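Local atomic coordinates of HTH-type transcriptional regulator AscG (Escherichia coli, PDB entry 3BRQ), a protein that represses transcription of the cryptic asc operon as a sequence-specific DNA-binding regulator of the LacI family. Residues G147-D150 and S154-R157; N28-G33 and K181-S186. All coordinates share one frame; numbering follows the deposited sequence.

Contacts 1 and 2 meet in the cleft between the two subdomains of the periplasmic-binding-protein-like core, where LacI-family relatives bind effectors. Their centres lie about 11 Å apart, and contact 1 is nested inside the loop closed by contact 2. The 147-150 turn and segment 154-157 adjoin the aromatic pair of contact 2. Ser148 OG is 2.9 Å from Trp182 NE1, and Arg157 NH1 is 2.9 Å from Tyr31 OH, both probable hydrogen bonds. Ser154 CB packs 3.4 Å from Trp182 CZ2. A sulfate, probably from crystallisation, about 6 Å from the Ser148 side chain, may mark the effector pocket. A sodium ion lies about 4 Å from that side chain and 3 Å from that of Trp182.

Contact 1. Residues G147-D150 and S154-R157; sequences GSMD and SIER
Ser154 packs against the backbone of Gly147 and Ser148 where strand 142-145 turns into helix 152-167. This is a beta-alpha turn of the Rossmann-like, periplasmic-binding-protein fold. The inner side is tight. Gly147 has no side chain, and its CA comes within 4.9 Å of Ser154 CA. Ser154 points its CB at the turn, and CB lies 3.1 Å from Ser148 O. OG is turned anti to the backbone N (chi1 176°), which lays the hydroxyl along the backbone of the turn. From there Ser154 OG makes a weak hydrogen bond to Ser148 O at 3.1 Å. The bond is not a settled one, and Gly147 O lies equally near OG. Trp182 adjoins Ser154 on the cleft side, and this part of the contact is buried.

The outer side is loose and exposed. Met149, modelled as selenomethionine, starts away from the helix. Its chain then bends at chi2 and chi3 and curls back, bringing CE to 4.1 Å from Ile155 CG1. This is a glancing apolar contact. Ile155 reaches out in turn, and its CD1 methyl rests 3.5 Å from the carbonyl oxygen, Met149 O.

Within the turn, Ser148 OG donates to Asp150 OD1 at 2.7 Å and meets that oxygen nearly along its C-O axis. The carboxylate also has a long, weak ion pair with Arg86. Between turn and helix, one water accepts from Gly147 N and donates to Ser154 O, the latter at 2.8 Å.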
loop_
_atom_site.group_PDB
_atom_site.type_symbol
_atom_site.label_atom_id
_atom_site.label_comp_id
_atom_site.label_asym_id
_atom_site.label_seq_id
_atom_site.Cartn_x
_atom_site.Cartn_y
_atom_site.Cartn_z
ATOM N N GLY B 147 2.799 -4.733 -16.594
ATOM C CA GLY B 147 3.548 -4.062 -15.525
ATOM C C GLY B 147 4.977 -3.876 -15.957
ATOM O O GLY B 147 5.309 -4.132 -17.151
ATOM N N SER B 148 5.863 -3.540 -14.998
ATOM C CA SER B 148 7.259 -3.327 -15.339
ATOM C C SER B 148 7.944 -4.589 -15.935
ATOM O O SER B 148 7.617 -5.728 -15.586
ATOM C CB SER B 148 8.044 -2.842 -14.142
ATOM O OG SER B 148 7.988 -3.793 -13.106
HETATM N N MSE B 149 8.904 -4.424 -16.826
HETATM C CA MSE B 149 9.358 -5.673 -17.485
HETATM C C MSE B 149 10.419 -6.489 -16.680
HETATM O O MSE B 149 10.842 -7.598 -17.091
HETATM C CB MSE B 149 9.681 -5.455 -18.950
HETATM C CG MSE B 149 8.361 -5.239 -19.843
HETATM SE SE MSE B 149 6.774 -6.393 -19.404
HETATM C CE MSE B 149 7.561 -8.044 -20.076
ATOM N N ASP B 150 10.798 -5.939 -15.527
ATOM C CA ASP B 150 11.739 -6.572 -14.602
ATOM C C ASP B 150 11.016 -7.453 -13.583
ATOM O O ASP B 150 11.656 -8.076 -12.725
ATOM C CB ASP B 150 12.661 -5.534 -13.892
ATOM C CG ASP B 150 11.891 -4.485 -13.042
ATOM O OD1 ASP B 150 10.658 -4.415 -13.118
ATOM O OD2 ASP B 150 12.544 -3.678 -12.313
ATOM N N SER B 154 4.729 -9.544 -13.566
ATOM C CA SER B 154 4.330 -8.855 -14.789
ATOM C C SER B 154 4.572 -9.771 -15.981
ATOM O O SER B 154 3.718 -9.907 -16.885
ATOM C CB SER B 154 5.211 -7.649 -14.998
ATOM O OG SER B 154 4.860 -7.079 -16.221
ATOM N N ILE B 155 5.727 -10.408 -15.977
ATOM C CA ILE B 155 6.134 -11.306 -17.111
ATOM C C ILE B 155 5.169 -12.513 -17.278
ATOM O O ILE B 155 4.766 -12.875 -18.375
ATOM C CB ILE B 155 7.543 -11.794 -16.890
ATOM C CG1 ILE B 155 8.533 -10.635 -17.082
ATOM C CG2 ILE B 155 7.931 -12.956 -17.923
ATOM C CD1 ILE B 155 9.956 -10.955 -16.564
ATOM N N GLU B 156 4.793 -13.135 -16.157
ATOM C CA GLU B 156 3.870 -14.295 -16.125
ATOM C C GLU B 156 2.462 -13.932 -16.595
ATOM O O GLU B 156 1.846 -14.654 -17.414
ATOM C CB GLU B 156 3.805 -14.823 -14.700
ATOM C CG GLU B 156 5.129 -15.508 -14.282
ATOM C CD GLU B 156 5.527 -16.542 -15.328
ATOM O OE1 GLU B 156 4.887 -17.631 -15.361
ATOM O OE2 GLU B 156 6.432 -16.245 -16.152
ATOM N N ARG B 157 1.956 -12.788 -16.130
ATOM C CA ARG B 157 0.627 -12.336 -16.560
ATOM C C ARG B 157 0.558 -12.108 -18.074
ATOM O O ARG B 157 -0.450 -12.381 -18.740
ATOM C CB ARG B 157 0.187 -11.064 -15.774
ATOM C CG ARG B 157 -0.030 -11.408 -14.294
ATOM C CD ARG B 157 -0.532 -10.155 -13.416
ATOM N NE ARG B 157 -0.723 -10.668 -12.072
ATOM C CZ ARG B 157 -0.741 -9.924 -10.964
ATOM N NH1 ARG B 157 -0.460 -8.614 -11.026
ATOM N NH2 ARG B 157 -0.944 -10.529 -9.800
HETATM O O HOH W 1 2.011 -7.782 -17.392
#

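Contact 2. Residues N28-G33 and K181-S186; sequences NTLYHG and KWTPAS. With SO4 (sulfate ion), chain F.
With chi1 at 175°, the Tyr31 ring swings opposite its own backbone N, while Trp182 holds CG anti to its carbonyl carbon (chi1 -54°). These torsions lay the two aromatic groups face to face in an offset stack across the cleft. The phenol ring and the six-membered ring of the indole have centroids 3.8 Å apart, with planes at 19°. Tyr31 CD2 sits over the middle of the indole, 3.3 Å from Trp182 CD2. The long directions of the two side chains cross at about a right angle. Tyr31 CB adds a CH-pi contact over the five-membered ring, 3.7 Å from its centroid. Both polar ends are held from outside: Tyr31 OH by Asp236 and Arg157, Trp182 NE1 by Ser148. Without the indole, as with an alanine here, one face of the Tyr31 ring would probably be uncovered and Ser148 OG would lose its N-H partner.

Beside the stack, Leu30 CD2 touches Thr183 CG2 at 3.9 Å, a lighter apolar contact on the outer side, where Leu30 is exposed. Within the 28-33 loop, Thr29 OG1 donates to Tyr31 O at 2.8 Å from above the carbonyl plane. Gly33 N donates to sulfate O4 at 2.9 Å; Tyr84, Arg86, Ser151 and Thr153 bind the same ion.

The contact joins the loop between strand 21-27 and helix 36-49 to the start of helix 184-197, where Thr183 is the N-cap. Leu30 also packs on Phe41 of the second subunit, and the indole rests against helix 152-167.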
loop_
_atom_site.group_PDB
_atom_site.type_symbol
_atom_site.label_atom_id
_atom_site.label_comp_id
_atom_site.label_asym_id
_atom_site.label_seq_id
_atom_site.Cartn_x
_atom_site.Cartn_y
_atom_site.Cartn_z
ATOM N N ASN B 28 12.742 -3.465 -2.662
ATOM C CA ASN B 28 12.180 -2.121 -2.578
ATOM C C ASN B 28 11.557 -1.703 -3.930
ATOM O O ASN B 28 12.069 -0.847 -4.654
ATOM C CB ASN B 28 13.285 -1.146 -2.143
ATOM C CG ASN B 28 12.774 0.278 -1.939
ATOM O OD1 ASN B 28 11.776 0.485 -1.308
ATOM N ND2 ASN B 28 13.464 1.247 -2.511
ATOM N N THR B 29 10.456 -2.344 -4.280
ATOM C CA THR B 29 9.788 -2.010 -5.524
ATOM C C THR B 29 8.510 -1.290 -5.177
ATOM O O THR B 29 8.004 -1.406 -4.059
ATOM C CB THR B 29 9.511 -3.227 -6.373
ATOM O OG1 THR B 29 8.830 -4.202 -5.579
ATOM C CG2 THR B 29 10.858 -3.824 -6.906
ATOM N N LEU B 30 8.012 -0.505 -6.115
ATOM C CA LEU B 30 6.854 0.333 -5.820
ATOM C C LEU B 30 5.615 -0.580 -5.791
ATOM O O LEU B 30 4.713 -0.397 -4.969
ATOM C CB LEU B 30 6.691 1.416 -6.900
ATOM C CG LEU B 30 5.439 2.271 -6.747
ATOM C CD1 LEU B 30 5.481 3.198 -5.490
ATOM C CD2 LEU B 30 5.234 3.080 -8.013
ATOM N N TYR B 31 5.611 -1.573 -6.678
ATOM C CA TYR B 31 4.537 -2.555 -6.742
ATOM C C TYR B 31 5.090 -3.903 -6.339
ATOM O O TYR B 31 6.245 -4.207 -6.640
ATOM C CB TYR B 31 3.967 -2.674 -8.167
ATOM C CG TYR B 31 2.924 -3.781 -8.333
ATOM C CD1 TYR B 31 1.609 -3.613 -7.890
ATOM C CD2 TYR B 31 3.267 -5.011 -8.929
ATOM C CE1 TYR B 31 0.648 -4.646 -8.037
ATOM C CE2 TYR B 31 2.322 -6.019 -9.081
ATOM C CZ TYR B 31 1.012 -5.842 -8.650
ATOM O OH TYR B 31 0.076 -6.897 -8.811
ATOM N N HIS B 32 4.252 -4.699 -5.665
ATOM C CA HIS B 32 4.542 -6.094 -5.404
ATOM C C HIS B 32 3.344 -6.934 -5.823
ATOM O O HIS B 32 2.216 -6.645 -5.422
ATOM C CB HIS B 32 4.758 -6.288 -3.898
ATOM C CG HIS B 32 6.080 -5.808 -3.422
ATOM N ND1 HIS B 32 6.277 -4.540 -2.905
ATOM C CD2 HIS B 32 7.296 -6.418 -3.412
ATOM C CE1 HIS B 32 7.550 -4.405 -2.565
ATOM N NE2 HIS B 32 8.186 -5.527 -2.873
ATOM N N GLY B 33 3.612 -7.993 -6.582
ATOM C CA GLY B 33 2.626 -9.000 -6.939
ATOM C C GLY B 33 1.903 -9.621 -5.757
ATOM O O GLY B 33 0.712 -9.933 -5.871
ATOM N N LYS B 181 3.668 0.602 -16.007
ATOM C CA LYS B 181 4.665 0.699 -14.925
ATOM C C LYS B 181 4.006 0.547 -13.571
ATOM O O LYS B 181 4.642 0.885 -12.581
ATOM C CB LYS B 181 5.392 2.047 -14.896
ATOM C CG LYS B 181 5.599 2.760 -16.200
ATOM C CD LYS B 181 6.879 3.589 -16.234
ATOM C CE LYS B 181 7.964 2.859 -17.104
ATOM N NZ LYS B 181 9.060 3.799 -17.550
ATOM N N TRP B 182 2.767 0.015 -13.548
ATOM C CA TRP B 182 2.014 -0.333 -12.352
ATOM C C TRP B 182 1.353 0.904 -11.717
ATOM O O TRP B 182 0.558 0.755 -10.808
ATOM C CB TRP B 182 2.852 -1.029 -11.242
ATOM C CG TRP B 182 3.654 -2.274 -11.566
ATOM C CD1 TRP B 182 5.020 -2.373 -11.576
ATOM C CD2 TRP B 182 3.164 -3.586 -11.850
ATOM N NE1 TRP B 182 5.404 -3.653 -11.847
ATOM C CE2 TRP B 182 4.287 -4.430 -12.006
ATOM C CE3 TRP B 182 1.894 -4.133 -11.994
ATOM C CZ2 TRP B 182 4.176 -5.786 -12.300
ATOM C CZ3 TRP B 182 1.778 -5.472 -12.262
ATOM C CH2 TRP B 182 2.904 -6.292 -12.428
ATOM N N THR B 183 1.668 2.091 -12.189
ATOM C CA THR B 183 1.059 3.343 -11.665
ATOM C C THR B 183 -0.277 3.656 -12.389
ATOM O O THR B 183 -0.441 3.270 -13.566
ATOM C CB THR B 183 1.999 4.529 -11.921
ATOM O OG1 THR B 183 2.130 4.709 -13.339
ATOM C CG2 THR B 183 3.426 4.284 -11.274
ATOM N N PRO B 184 -1.223 4.374 -11.712
ATOM C CA PRO B 184 -2.450 4.853 -12.357
ATOM C C PRO B 184 -2.150 5.684 -13.611
ATOM O O PRO B 184 -2.777 5.404 -14.696
ATOM C CB PRO B 184 -3.126 5.734 -11.273
ATOM C CG PRO B 184 -2.611 5.199 -9.955
ATOM C CD PRO B 184 -1.165 4.744 -10.279
ATOM N N ALA B 185 -1.157 6.607 -13.517
ATOM C CA ALA B 185 -0.780 7.407 -14.701
ATOM C C ALA B 185 -0.399 6.526 -15.896
ATOM O O ALA B 185 -0.706 6.853 -17.047
ATOM C CB ALA B 185 0.381 8.275 -14.407
ATOM N N SER B 186 0.320 5.457 -15.623
ATOM C CA SER B 186 0.803 4.622 -16.708
ATOM C C SER B 186 -0.410 3.901 -17.295
ATOM O O SER B 186 -0.400 3.505 -18.474
ATOM C CB SER B 186 1.893 3.628 -16.236
ATOM O OG SER B 186 1.355 2.763 -15.254
HETATM S S SO4 F . 7.110 -8.956 -8.343
HETATM O O1 SO4 F . 6.841 -10.125 -9.115
HETATM O O2 SO4 F . 8.547 -8.950 -7.961
HETATM O O3 SO4 F . 6.626 -7.773 -9.005
HETATM O O4 SO4 F . 6.229 -9.025 -7.183
#